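N-alpha-acetyltransferase 35, NatC auxiliary subunit (Saccharomyces cerevisiae, PDB 6YGA) serves as the auxiliary subunit of the NatC N-terminal acetyltransferase, which acetylates the N-terminal Met of the L-A virus Gag protein. Local coordinates at residues S359-Y364 with E386-S391; L366-F371 with Q433-W438; R98-W103 with T112-C117; A90-R95 with S267-A272. All blocks are in the same frame, centred on the assembly; numbering follows the deposited sequence.

Contact 1. Residues S359-Y364 with E386-S391; sequences SYTQFY and ELIQES. With EDO (1,2-ethanediol), chain C.
The phenol ring of Tyr-364 has the largest share of this contact, and one of its faces is covered by the CB of Ser-391, which sits 3.5 Å from Tyr-364 CE1 and equally close to CZ. Ile-388 comes in obliquely, its CG2 branch 3.8 Å from Tyr-364 CD2, with the two side chains crossing at about a right angle. The ring reaches both because CG lies anti to the backbone N (chi1 163°), which sends the phenol out across the neighbouring helix; Ile-388 CG2, likewise anti to its own backbone N, meets it there. Beyond the segments the same ring meets Trp-438 edge-to-face and touches Tyr-435, so helix 433-456 adds to its surroundings.

Two helices of the TPR-like family region, 360-372 and 386-402, thus pack almost perpendicularly: the short segment axes cross at 83° and approach to 9.2 Å. No hydrogen bond joins the segments. One turn before Tyr-364, Thr-361 extends the apolar patch with CB 4.2 Å from Ile-388 CG2, while its CG2 lies beside the amide NE2 of Gln-389, whose chain bends at chi2 (87°) to get there.

Some polar groups bond within their own segment. The hydroxyl of Ser-391 donates to Leu-387 O at 2.7 Å between OG and O, from above the carbonyl plane. Leu-387 O also accepts from Ser-391 N, so two bonds from one residue end on this oxygen; the hydroxyl is tied back to its own helix while CB meets the ring. At the start of helix 360-372, Ser-359 and Gln-362 form a capping box through two weak, nearly straight bonds.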
loop_
_atom_site.group_PDB
_atom_site.type_symbol
_atom_site.label_atom_id
_atom_site.label_comp_id
_atom_site.label_asym_id
_atom_site.label_seq_id
_atom_site.Cartn_x
_atom_site.Cartn_y
_atom_site.Cartn_z
ATOM N N SER B 359 24.255 0.811 19.904
ATOM C CA SER B 359 24.396 1.709 18.774
ATOM C C SER B 359 24.075 0.950 17.487
ATOM O O SER B 359 23.801 -0.255 17.497
ATOM C CB SER B 359 25.801 2.308 18.751
ATOM O OG SER B 359 26.781 1.309 18.536
ATOM N N TYR B 360 24.106 1.655 16.354
ATOM C CA TYR B 360 23.749 1.004 15.097
ATOM C C TYR B 360 24.779 -0.051 14.713
ATOM O O TYR B 360 24.417 -1.153 14.280
ATOM C CB TYR B 360 23.598 2.033 13.975
ATOM C CG TYR B 360 22.448 3.005 14.154
ATOM C CD1 TYR B 360 21.520 2.839 15.177
ATOM C CD2 TYR B 360 22.288 4.086 13.297
ATOM C CE1 TYR B 360 20.474 3.726 15.345
ATOM C CE2 TYR B 360 21.244 4.977 13.457
ATOM C CZ TYR B 360 20.339 4.792 14.484
ATOM O OH TYR B 360 19.300 5.676 14.648
ATOM N N THR B 361 26.068 0.260 14.876
ATOM C CA THR B 361 27.104 -0.698 14.502
ATOM C C THR B 361 27.169 -1.859 15.488
ATOM O O THR B 361 27.367 -3.010 15.084
ATOM C CB THR B 361 28.461 0.001 14.388
ATOM O OG1 THR B 361 28.842 0.539 15.661
ATOM C CG2 THR B 361 28.392 1.125 13.363
ATOM N N GLN B 362 26.999 -1.583 16.785
ATOM C CA GLN B 362 26.944 -2.666 17.763
ATOM C C GLN B 362 25.801 -3.623 17.457
ATOM O O GLN B 362 25.959 -4.846 17.550
ATOM C CB GLN B 362 26.795 -2.099 19.175
ATOM C CG GLN B 362 28.032 -1.409 19.713
ATOM C CD GLN B 362 27.798 -0.811 21.083
ATOM O OE1 GLN B 362 26.673 -0.801 21.585
ATOM N NE2 GLN B 362 28.861 -0.309 21.699
ATOM N N PHE B 363 24.642 -3.078 17.085
ATOM C CA PHE B 363 23.491 -3.906 16.743
ATOM C C PHE B 363 23.773 -4.761 15.513
ATOM O O PHE B 363 23.391 -5.936 15.462
ATOM C CB PHE B 363 22.276 -3.007 16.519
ATOM C CG PHE B 363 20.994 -3.745 16.297
ATOM C CD1 PHE B 363 20.423 -4.494 17.313
ATOM C CD2 PHE B 363 20.337 -3.661 15.081
ATOM C CE1 PHE B 363 19.232 -5.164 17.112
ATOM C CE2 PHE B 363 19.145 -4.324 14.876
ATOM C CZ PHE B 363 18.591 -5.076 15.893
ATOM N N TYR B 364 24.449 -4.188 14.514
ATOM C CA TYR B 364 24.789 -4.945 13.313
ATOM C C TYR B 364 25.795 -6.045 13.622
ATOM O O TYR B 364 25.643 -7.184 13.165
ATOM C CB TYR B 364 25.333 -4.004 12.238
ATOM C CG TYR B 364 26.073 -4.708 11.121
ATOM C CD1 TYR B 364 25.385 -5.293 10.067
ATOM C CD2 TYR B 364 27.462 -4.777 11.117
ATOM C CE1 TYR B 364 26.057 -5.935 9.047
ATOM C CE2 TYR B 364 28.143 -5.418 10.099
ATOM C CZ TYR B 364 27.435 -5.995 9.066
ATOM O OH TYR B 364 28.106 -6.633 8.047
ATOM N N GLU B 386 33.520 2.351 7.220
ATOM C CA GLU B 386 32.495 2.789 6.276
ATOM C C GLU B 386 31.629 1.626 5.808
ATOM O O GLU B 386 30.406 1.769 5.685
ATOM C CB GLU B 386 33.147 3.489 5.083
ATOM C CG GLU B 386 33.715 4.864 5.402
ATOM C CD GLU B 386 32.635 5.891 5.699
ATOM O OE1 GLU B 386 31.616 5.919 4.976
ATOM O OE2 GLU B 386 32.804 6.673 6.656
ATOM N N LEU B 387 32.242 0.469 5.534
ATOM C CA LEU B 387 31.467 -0.695 5.114
ATOM C C LEU B 387 30.516 -1.150 6.212
ATOM O O LEU B 387 29.372 -1.528 5.938
ATOM C CB LEU B 387 32.400 -1.835 4.707
ATOM C CG LEU B 387 32.813 -1.885 3.235
ATOM C CD1 LEU B 387 33.818 -3.001 2.992
ATOM C CD2 LEU B 387 31.580 -2.075 2.367
ATOM N N ILE B 388 30.972 -1.117 7.466
ATOM C CA ILE B 388 30.107 -1.506 8.574
ATOM C C ILE B 388 29.016 -0.463 8.788
ATOM O O ILE B 388 27.872 -0.801 9.113
ATOM C CB ILE B 388 30.946 -1.737 9.844
ATOM C CG1 ILE B 388 31.873 -2.939 9.647
ATOM C CG2 ILE B 388 30.052 -1.941 11.061
ATOM C CD1 ILE B 388 32.862 -3.148 10.775
ATOM N N GLN B 389 29.345 0.816 8.590
ATOM C CA GLN B 389 28.348 1.875 8.722
ATOM C C GLN B 389 27.242 1.711 7.687
ATOM O O GLN B 389 26.052 1.828 8.005
ATOM C CB GLN B 389 29.020 3.241 8.576
ATOM C CG GLN B 389 28.254 4.391 9.207
ATOM C CD GLN B 389 28.586 4.571 10.676
ATOM O OE1 GLN B 389 29.752 4.522 11.071
ATOM N NE2 GLN B 389 27.560 4.779 11.495
ATOM N N GLU B 390 27.624 1.441 6.436
ATOM C CA GLU B 390 26.643 1.195 5.385
ATOM C C GLU B 390 25.851 -0.077 5.657
ATOM O O GLU B 390 24.630 -0.106 5.460
ATOM C CB GLU B 390 27.346 1.111 4.029
ATOM C CG GLU B 390 26.447 0.736 2.855
ATOM C CD GLU B 390 25.762 1.933 2.223
ATOM O OE1 GLU B 390 25.446 2.899 2.949
ATOM O OE2 GLU B 390 25.540 1.909 0.993
ATOM N N SER B 391 26.523 -1.135 6.111
ATOM C CA SER B 391 25.815 -2.378 6.402
ATOM C C SER B 391 24.824 -2.192 7.543
ATOM O O SER B 391 23.717 -2.739 7.505
ATOM C CB SER B 391 26.814 -3.487 6.726
ATOM O OG SER B 391 27.712 -3.697 5.649
HETATM C C1 EDO C . 28.594 -7.493 18.729
HETATM O O1 EDO C . 28.156 -6.421 19.574
HETATM C C2 EDO C . 29.878 -8.116 19.263
HETATM O O2 EDO C . 30.469 -8.908 18.227
#

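Contact 2. Residues L366-F371 with Q433-W438; sequences LHVKEF and QVYCSW. With EDO (1,2-ethanediol), chain D.
Trp-438 and Val-368 carry most of the contact, and its aromatic part is centred on the indole of Trp-438. The indole edge is directed at the face of Phe-371 in an offset edge-to-face pair, with planes at 79° and 5.7 Å between the centroids of the phenyl and the five-membered ring. Over one indole face lies Val-368 CG2, in a CH-pi contact 4.1 Å from the five-membered ring centroid and close to the ring normal.

Aliphatic packing continues from Val-368, whose two branches divide the work: CG1 meets Val-434 CG1 at 3.8 Å, while CG2, besides covering the indole, approaches the edge of the Tyr-435 ring at CD1. Ser-437 OG lies at the edge of the Phe-371 ring, near its plane.

Hydrogen bonding between the segments runs through a bound ethanediol, probably from the crystallisation liquor. Trp-438 NE1 donates to its O2 (2.7 Å, N-H...O angle 141°), and its O1 donates to His-367 O at 3.0 Å, so the diol bridges the indole and the helix backbone. The His-367 imidazole is fixed elsewhere, with NE2 bonded to Tyr-399 OH and ND1 to Phe-363 O.

The segment axes cross at 91°, 10.1 Å apart, an orthogonal helix-helix packing within the TPR-like region that places helix 433-456 across helix 360-372.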
loop_
_atom_site.group_PDB
_atom_site.type_symbol
_atom_site.label_atom_id
_atom_site.label_comp_id
_atom_site.label_asym_id
_atom_site.label_seq_id
_atom_site.Cartn_x
_atom_site.Cartn_y
_atom_site.Cartn_z
ATOM N N LEU B 366 26.208 -7.605 16.302
ATOM C CA LEU B 366 25.551 -8.685 17.032
ATOM C C LEU B 366 24.928 -9.695 16.077
ATOM O O LEU B 366 24.975 -10.905 16.326
ATOM C CB LEU B 366 24.492 -8.119 17.976
ATOM C CG LEU B 366 24.946 -7.786 19.397
ATOM C CD1 LEU B 366 23.842 -7.054 20.138
ATOM C CD2 LEU B 366 25.342 -9.055 20.140
ATOM N N HIS B 367 24.336 -9.218 14.978
ATOM C CA HIS B 367 23.773 -10.136 13.995
ATOM C C HIS B 367 24.861 -11.000 13.373
ATOM O O HIS B 367 24.691 -12.216 13.225
ATOM C CB HIS B 367 23.022 -9.365 12.909
ATOM C CG HIS B 367 21.739 -8.756 13.379
ATOM N ND1 HIS B 367 21.697 -7.692 14.253
ATOM C CD2 HIS B 367 20.450 -9.065 13.099
ATOM C CE1 HIS B 367 20.438 -7.370 14.491
ATOM N NE2 HIS B 367 19.662 -8.188 13.804
ATOM N N VAL B 368 25.990 -10.389 13.008
ATOM C CA VAL B 368 27.090 -11.147 12.418
ATOM C C VAL B 368 27.641 -12.151 13.419
ATOM O O VAL B 368 27.954 -13.294 13.067
ATOM C CB VAL B 368 28.188 -10.191 11.917
ATOM C CG1 VAL B 368 29.356 -10.979 11.342
ATOM C CG2 VAL B 368 27.622 -9.228 10.884
ATOM N N LYS B 369 27.756 -11.744 14.686
ATOM C CA LYS B 369 28.327 -12.619 15.704
ATOM C C LYS B 369 27.450 -13.839 15.951
ATOM O O LYS B 369 27.956 -14.959 16.071
ATOM C CB LYS B 369 28.539 -11.840 17.000
ATOM C CG LYS B 369 28.856 -12.699 18.210
ATOM C CD LYS B 369 29.490 -11.859 19.305
ATOM C CE LYS B 369 29.167 -12.399 20.686
ATOM N NZ LYS B 369 27.731 -12.201 21.036
ATOM N N GLU B 370 26.133 -13.651 16.033
ATOM C CA GLU B 370 25.265 -14.790 16.312
ATOM C C GLU B 370 25.168 -15.729 15.116
ATOM O O GLU B 370 24.901 -16.922 15.292
ATOM C CB GLU B 370 23.878 -14.306 16.751
ATOM C CG GLU B 370 23.900 -13.525 18.066
ATOM C CD GLU B 370 22.538 -12.962 18.459
ATOM O OE1 GLU B 370 21.511 -13.577 18.115
ATOM O OE2 GLU B 370 22.495 -11.896 19.113
ATOM N N PHE B 371 25.389 -15.221 13.904
ATOM C CA PHE B 371 25.353 -16.056 12.708
ATOM C C PHE B 371 26.683 -16.743 12.427
ATOM O O PHE B 371 26.695 -17.863 11.902
ATOM C CB PHE B 371 24.938 -15.220 11.495
ATOM C CG PHE B 371 24.905 -15.996 10.208
ATOM C CD1 PHE B 371 23.791 -16.747 9.867
ATOM C CD2 PHE B 371 25.985 -15.972 9.337
ATOM C CE1 PHE B 371 23.753 -17.465 8.679
ATOM C CE2 PHE B 371 25.959 -16.689 8.149
ATOM C CZ PHE B 371 24.840 -17.437 7.818
ATOM N N GLN B 433 35.630 -11.892 4.554
ATOM C CA GLN B 433 34.760 -13.017 4.233
ATOM C C GLN B 433 33.679 -13.274 5.277
ATOM O O GLN B 433 32.642 -13.856 4.943
ATOM C CB GLN B 433 35.603 -14.277 4.030
ATOM C CG GLN B 433 36.509 -14.208 2.802
ATOM C CD GLN B 433 35.746 -13.866 1.529
ATOM O OE1 GLN B 433 34.724 -14.479 1.218
ATOM N NE2 GLN B 433 36.238 -12.883 0.791
ATOM N N VAL B 434 33.883 -12.856 6.525
ATOM C CA VAL B 434 32.841 -13.026 7.534
ATOM C C VAL B 434 31.646 -12.130 7.222
ATOM O O VAL B 434 30.499 -12.590 7.183
ATOM C CB VAL B 434 33.402 -12.752 8.941
ATOM C CG1 VAL B 434 32.310 -12.881 9.994
ATOM C CG2 VAL B 434 34.553 -13.703 9.247
ATOM N N TYR B 435 31.897 -10.841 6.980
ATOM C CA TYR B 435 30.801 -9.940 6.631
ATOM C C TYR B 435 30.236 -10.267 5.254
ATOM O O TYR B 435 29.025 -10.159 5.036
ATOM C CB TYR B 435 31.263 -8.484 6.693
ATOM C CG TYR B 435 31.790 -8.078 8.048
ATOM C CD1 TYR B 435 30.959 -8.066 9.161
ATOM C CD2 TYR B 435 33.118 -7.710 8.218
ATOM C CE1 TYR B 435 31.436 -7.701 10.404
ATOM C CE2 TYR B 435 33.605 -7.343 9.457
ATOM C CZ TYR B 435 32.757 -7.340 10.546
ATOM O OH TYR B 435 33.228 -6.975 11.786
ATOM N N CYS B 436 31.099 -10.668 4.315
ATOM C CA CYS B 436 30.619 -11.142 3.020
ATOM C C CYS B 436 29.673 -12.327 3.188
ATOM O O CYS B 436 28.637 -12.405 2.518
ATOM C CB CYS B 436 31.809 -11.512 2.129
ATOM S SG CYS B 436 31.398 -12.182 0.501
ATOM N N SER B 437 29.996 -13.243 4.106
ATOM C CA SER B 437 29.140 -14.404 4.336
ATOM C C SER B 437 27.776 -13.988 4.881
ATOM O O SER B 437 26.736 -14.445 4.394
ATOM C CB SER B 437 29.834 -15.382 5.286
ATOM O OG SER B 437 28.919 -16.296 5.862
ATOM N N TRP B 438 27.760 -13.112 5.890
ATOM C CA TRP B 438 26.490 -12.685 6.473
ATOM C C TRP B 438 25.664 -11.878 5.477
ATOM O O TRP B 438 24.437 -12.022 5.420
ATOM C CB TRP B 438 26.733 -11.871 7.743
ATOM C CG TRP B 438 25.467 -11.401 8.396
ATOM C CD1 TRP B 438 24.741 -12.060 9.346
ATOM C CD2 TRP B 438 24.773 -10.171 8.144
ATOM N NE1 TRP B 438 23.641 -11.317 9.703
ATOM C CE2 TRP B 438 23.637 -10.154 8.979
ATOM C CE3 TRP B 438 25.000 -9.085 7.293
ATOM C CZ2 TRP B 438 22.734 -9.092 8.990
ATOM C CZ3 TRP B 438 24.101 -8.034 7.304
ATOM C CH2 TRP B 438 22.984 -8.044 8.147
HETATM C C1 EDO D . 20.984 -12.786 12.766
HETATM O O1 EDO D . 22.147 -13.582 12.516
HETATM C C2 EDO D . 20.283 -12.467 11.450
HETATM O O2 EDO D . 21.164 -11.728 10.595
#

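Contact 3. Residues R98-W103 with T112-C117; sequences RCVISW and TTVLSC
Thr-113 presses against residues 98-103 of helix 85-104, and its CB lies 3.3 Å from the carbonyl oxygen of Cys-99. Its two branches part there: OG1 comes to 3.3 Å from Trp-103 CB, whereas CG2 lies against the helix backbone, 3.7 Å from Cys-99 O, with Ser-102 OG 4.0 Å from the same methyl. This split follows from chi1 of 59°, which places OG1 in the crowded position between backbone N and carbonyl carbon and CG2 beside the N. Next in the chain, Val-114 uses one methyl for two partners: CG2 approaches the indole of Trp-103 obliquely at CE3, 3.7 Å away, and lies alongside Val-100 CG2. The CB of Cys-99 packs against the carbonyl of Thr-113, with SG 3.6 Å from Thr-113 O.

A second shell holds these groups. Ser-116 OG donates to Thr-113 O at 2.5 Å, in the carbonyl plane and on a lone pair; Ser-116 N bonds to the same oxygen, so two donors from one residue fix this carbonyl beside Cys-99. Thr-113 OG1 is bound to Thr-109 O. Trp-103 NE1 bonds to Asn-178 O, which helps fix the rotation of the indole. From helix 142-167, Val-155 touches both Val-100 and Val-114.

The contact joins the C-terminal part of helix 85-104 to the loop leading into helix 118-129, where Cys-117 is the N-cap. All seven touching residues are buried, consistent with a contact held largely by van der Waals fit, while the buried hydroxyls of Thr-113 and Ser-116 are satisfied by backbone carbonyl oxygens.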
loop_
_atom_site.group_PDB
_atom_site.type_symbol
_atom_site.label_atom_id
_atom_site.label_comp_id
_atom_site.label_asym_id
_atom_site.label_seq_id
_atom_site.Cartn_x
_atom_site.Cartn_y
_atom_site.Cartn_z
ATOM N N ARG B 98 -16.201 6.461 16.589
ATOM C CA ARG B 98 -16.276 5.543 15.458
ATOM C C ARG B 98 -15.767 6.201 14.181
ATOM O O ARG B 98 -15.327 5.501 13.261
ATOM C CB ARG B 98 -17.703 5.022 15.287
ATOM C CG ARG B 98 -18.106 4.033 16.376
ATOM C CD ARG B 98 -19.534 3.524 16.234
ATOM N NE ARG B 98 -20.524 4.593 16.302
ATOM C CZ ARG B 98 -21.321 4.937 15.295
ATOM N NH1 ARG B 98 -21.252 4.289 14.139
ATOM N NH2 ARG B 98 -22.194 5.923 15.447
ATOM N N CYS B 99 -15.803 7.535 14.108
ATOM C CA CYS B 99 -15.119 8.224 13.019
ATOM C C CYS B 99 -13.609 8.036 13.122
ATOM O O CYS B 99 -12.921 7.916 12.101
ATOM C CB CYS B 99 -15.479 9.711 13.019
ATOM S SG CYS B 99 -17.092 10.104 12.298
ATOM N N VAL B 100 -13.078 8.004 14.346
ATOM C CA VAL B 100 -11.654 7.735 14.537
ATOM C C VAL B 100 -11.301 6.349 14.011
ATOM O O VAL B 100 -10.276 6.165 13.342
ATOM C CB VAL B 100 -11.275 7.895 16.022
ATOM C CG1 VAL B 100 -9.843 7.439 16.267
ATOM C CG2 VAL B 100 -11.461 9.340 16.470
ATOM N N ILE B 101 -12.155 5.360 14.284
ATOM C CA ILE B 101 -11.908 3.998 13.817
ATOM C C ILE B 101 -11.975 3.933 12.295
ATOM O O ILE B 101 -11.111 3.336 11.644
ATOM C CB ILE B 101 -12.905 3.022 14.469
ATOM C CG1 ILE B 101 -12.714 2.992 15.989
ATOM C CG2 ILE B 101 -12.757 1.626 13.881
ATOM C CD1 ILE B 101 -13.793 2.224 16.734
ATOM N N SER B 102 -13.005 4.551 11.706
ATOM C CA SER B 102 -13.141 4.560 10.251
ATOM C C SER B 102 -11.925 5.197 9.586
ATOM O O SER B 102 -11.496 4.766 8.509
ATOM C CB SER B 102 -14.422 5.298 9.859
ATOM O OG SER B 102 -14.644 5.270 8.462
ATOM N N TRP B 103 -11.350 6.218 10.226
ATOM C CA TRP B 103 -10.191 6.911 9.673
ATOM C C TRP B 103 -8.952 6.019 9.686
ATOM O O TRP B 103 -8.286 5.854 8.658
ATOM C CB TRP B 103 -9.952 8.199 10.466
ATOM C CG TRP B 103 -8.673 8.914 10.168
ATOM C CD1 TRP B 103 -8.047 9.015 8.962
ATOM C CD2 TRP B 103 -7.861 9.634 11.105
ATOM N NE1 TRP B 103 -6.894 9.753 9.087
ATOM C CE2 TRP B 103 -6.758 10.145 10.393
ATOM C CE3 TRP B 103 -7.960 9.896 12.475
ATOM C CZ2 TRP B 103 -5.763 10.900 11.003
ATOM C CZ3 TRP B 103 -6.972 10.646 13.079
ATOM C CH2 TRP B 103 -5.887 11.140 12.344
ATOM N N THR B 112 -13.577 13.246 5.854
ATOM C CA THR B 112 -14.870 12.577 5.959
ATOM C C THR B 112 -15.083 11.885 7.298
ATOM O O THR B 112 -16.153 11.305 7.512
ATOM C CB THR B 112 -15.041 11.551 4.832
ATOM O OG1 THR B 112 -13.992 10.579 4.900
ATOM C CG2 THR B 112 -15.018 12.234 3.471
ATOM N N THR B 113 -14.097 11.921 8.196
ATOM C CA THR B 113 -14.227 11.275 9.498
ATOM C C THR B 113 -14.138 12.293 10.629
ATOM O O THR B 113 -15.157 12.862 11.036
ATOM C CB THR B 113 -13.164 10.182 9.673
ATOM O OG1 THR B 113 -11.853 10.747 9.546
ATOM C CG2 THR B 113 -13.341 9.092 8.625
ATOM N N VAL B 114 -12.928 12.540 11.139
ATOM C CA VAL B 114 -12.774 13.423 12.295
ATOM C C VAL B 114 -13.192 14.851 11.955
ATOM O O VAL B 114 -13.824 15.536 12.769
ATOM C CB VAL B 114 -11.326 13.363 12.817
ATOM C CG1 VAL B 114 -11.126 14.331 13.976
ATOM C CG2 VAL B 114 -10.979 11.943 13.240
ATOM N N LEU B 115 -12.857 15.319 10.752
ATOM C CA LEU B 115 -13.149 16.692 10.363
ATOM C C LEU B 115 -14.586 16.900 9.902
ATOM O O LEU B 115 -15.004 18.052 9.757
ATOM C CB LEU B 115 -12.187 17.145 9.259
ATOM C CG LEU B 115 -10.721 17.290 9.665
ATOM C CD1 LEU B 115 -9.911 17.881 8.522
ATOM C CD2 LEU B 115 -10.596 18.142 10.918
ATOM N N SER B 116 -15.347 15.828 9.661
ATOM C CA SER B 116 -16.763 15.982 9.342
ATOM C C SER B 116 -17.559 16.533 10.518
ATOM O O SER B 116 -18.621 17.130 10.312
ATOM C CB SER B 116 -17.348 14.640 8.896
ATOM O OG SER B 116 -17.278 13.674 9.930
ATOM N N CYS B 117 -17.067 16.356 11.741
ATOM C CA CYS B 117 -17.751 16.882 12.915
ATOM C C CYS B 117 -17.622 18.402 12.970
ATOM O O CYS B 117 -16.521 18.946 12.839
ATOM C CB CYS B 117 -17.169 16.253 14.182
ATOM S SG CYS B 117 -17.836 16.881 15.744
#

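Contact 4. Residues A90-R95 with S267-A272; sequences AAIADR and SPPKGA
Pro-268 and Pro-269 lie against one flank of helix 85-104, Pro-268 set mainly against Ala-91 and Arg-95, Pro-269 against Ile-92. Ala-91 points its CB toward the loop and meets the start of the first proline: CB is 3.6 Å from Pro-268 N and 4.0 Å from Pro-268 CG. The ring of Pro-268 reaches along the helix from there, its CG 3.7 Å from the carbonyl oxygen of Ala-91 and 4.3 Å from Arg-95 CD, so the arginine, one turn on from Ala-91, adds its CD to the packing round the Pro-268 ring. Arg-95 reaches that place in a nearly straight chain, with CG anti to the backbone N (chi1 171°).

Ile-92 crosses Pro-269 at about a right angle. Its CG1 branch, anti to the carbonyl carbon (chi1 -72°), runs to Pro-269 CD, 3.6 Å from CG1, with CD1 following beside CD and CG.

The loop that brings up the prolines joins helix 245-260 to helix 276-280, and Pro-269 to Ala-272 form a type II beta turn closed by Ala-272 N bonded to Pro-269 O at 3.0 Å. Gly-271 takes its third position with a positive phi of 90°, where a side chain would collide with the preceding carbonyl oxygen. No hydrogen bond links the two segments. Beyond the turn, the backbone of Ala-272 bonds to that of Arg-118, while on the helix Asp-94 forms a salt bridge with Arg-98 and bonds to Tyr-297 OH.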
loop_
_atom_site.group_PDB
_atom_site.type_symbol
_atom_site.label_atom_id
_atom_site.label_comp_id
_atom_site.label_asym_id
_atom_site.label_seq_id
_atom_site.Cartn_x
_atom_site.Cartn_y
_atom_site.Cartn_z
ATOM N N ALA B 90 -23.836 12.132 24.280
ATOM C CA ALA B 90 -23.307 10.775 24.203
ATOM C C ALA B 90 -23.306 10.261 22.769
ATOM O O ALA B 90 -22.371 9.569 22.353
ATOM C CB ALA B 90 -24.112 9.844 25.110
ATOM N N ALA B 91 -24.341 10.593 21.993
ATOM C CA ALA B 91 -24.379 10.159 20.599
ATOM C C ALA B 91 -23.332 10.885 19.763
ATOM O O ALA B 91 -22.742 10.295 18.850
ATOM C CB ALA B 91 -25.775 10.372 20.017
ATOM N N ILE B 92 -23.096 12.167 20.054
ATOM C CA ILE B 92 -22.057 12.918 19.355
ATOM C C ILE B 92 -20.685 12.318 19.638
ATOM O O ILE B 92 -19.893 12.075 18.721
ATOM C CB ILE B 92 -22.118 14.405 19.751
ATOM C CG1 ILE B 92 -23.344 15.086 19.139
ATOM C CG2 ILE B 92 -20.861 15.137 19.320
ATOM C CD1 ILE B 92 -23.524 16.524 19.587
ATOM N N ALA B 93 -20.386 12.064 20.915
ATOM C CA ALA B 93 -19.086 11.503 21.266
ATOM C C ALA B 93 -18.913 10.107 20.680
ATOM O O ALA B 93 -17.822 9.751 20.223
ATOM C CB ALA B 93 -18.917 11.473 22.784
ATOM N N ASP B 94 -19.979 9.306 20.680
ATOM C CA ASP B 94 -19.883 7.950 20.148
ATOM C C ASP B 94 -19.526 7.955 18.668
ATOM O O ASP B 94 -18.620 7.235 18.236
ATOM C CB ASP B 94 -21.194 7.205 20.379
ATOM C CG ASP B 94 -21.319 5.979 19.507
ATOM O OD1 ASP B 94 -20.515 5.042 19.680
ATOM O OD2 ASP B 94 -22.222 5.956 18.644
ATOM N N ARG B 95 -20.236 8.758 17.871
ATOM C CA ARG B 95 -19.973 8.780 16.436
ATOM C C ARG B 95 -18.578 9.317 16.141
ATOM O O ARG B 95 -17.914 8.859 15.203
ATOM C CB ARG B 95 -21.038 9.606 15.717
ATOM C CG ARG B 95 -20.725 9.865 14.255
ATOM C CD ARG B 95 -21.984 10.075 13.440
ATOM N NE ARG B 95 -21.663 10.358 12.046
ATOM C CZ ARG B 95 -22.554 10.385 11.061
ATOM N NH1 ARG B 95 -23.833 10.141 11.310
ATOM N NH2 ARG B 95 -22.163 10.652 9.823
ATOM N N SER B 267 -28.971 8.738 18.364
ATOM C CA SER B 267 -29.198 9.638 17.242
ATOM C C SER B 267 -28.524 10.977 17.515
ATOM O O SER B 267 -29.023 11.768 18.326
ATOM C CB SER B 267 -30.695 9.834 16.993
ATOM O OG SER B 267 -31.276 8.671 16.433
ATOM N N PRO B 268 -27.388 11.257 16.880
ATOM C CA PRO B 268 -26.793 12.581 17.016
ATOM C C PRO B 268 -27.710 13.634 16.437
ATOM O O PRO B 268 -28.549 13.341 15.562
ATOM C CB PRO B 268 -25.487 12.464 16.214
ATOM C CG PRO B 268 -25.204 11.006 16.140
ATOM C CD PRO B 268 -26.547 10.346 16.088
ATOM N N PRO B 269 -27.595 14.881 16.893
ATOM C CA PRO B 269 -28.368 15.962 16.272
ATOM C C PRO B 269 -28.078 16.046 14.782
ATOM O O PRO B 269 -26.931 15.927 14.343
ATOM C CB PRO B 269 -27.889 17.214 17.014
ATOM C CG PRO B 269 -27.395 16.709 18.315
ATOM C CD PRO B 269 -26.796 15.362 18.030
ATOM N N LYS B 270 -29.140 16.226 14.004
ATOM C CA LYS B 270 -29.007 16.291 12.555
ATOM C C LYS B 270 -28.135 17.472 12.146
ATOM O O LYS B 270 -28.330 18.599 12.611
ATOM C CB LYS B 270 -30.389 16.390 11.911
ATOM C CG LYS B 270 -31.194 15.101 11.993
ATOM C CD LYS B 270 -32.446 15.176 11.133
ATOM C CE LYS B 270 -33.226 13.872 11.168
ATOM N NZ LYS B 270 -34.468 13.957 10.351
ATOM N N GLY B 271 -27.168 17.206 11.269
ATOM C CA GLY B 271 -26.219 18.212 10.846
ATOM C C GLY B 271 -24.965 18.298 11.688
ATOM O O GLY B 271 -24.079 19.102 11.368
ATOM N N ALA B 272 -24.867 17.507 12.760
ATOM C CA ALA B 272 -23.647 17.491 13.559
ATOM C C ALA B 272 -22.470 16.958 12.753
ATOM O O ALA B 272 -21.341 17.447 12.886
ATOM C CB ALA B 272 -23.854 16.655 14.821
#

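Contacts 1 and 2 share helix 360-372 and touch each other, Tyr-364 CE1 lying 3.4 Å from Trp-438 CZ3, so the two near-perpendicular helix crossings form one partly buried, aromatic-rich packing region. Contacts 3 and 4 share helix 85-104, on the opposite side of the chain's centre, where each sets a loop against a helix; contact 3 is nested within the loop that contact 4 closes. Contact 3 is wholly buried and combines Thr, Ser and Cys side chains with Trp-103 and two valines, whereas contact 4, farthest out at about 34 Å between its centre and that of the chain, relies on proline rings and includes exposed Ser-267. None of the four has a clear direct hydrogen bond between its segments.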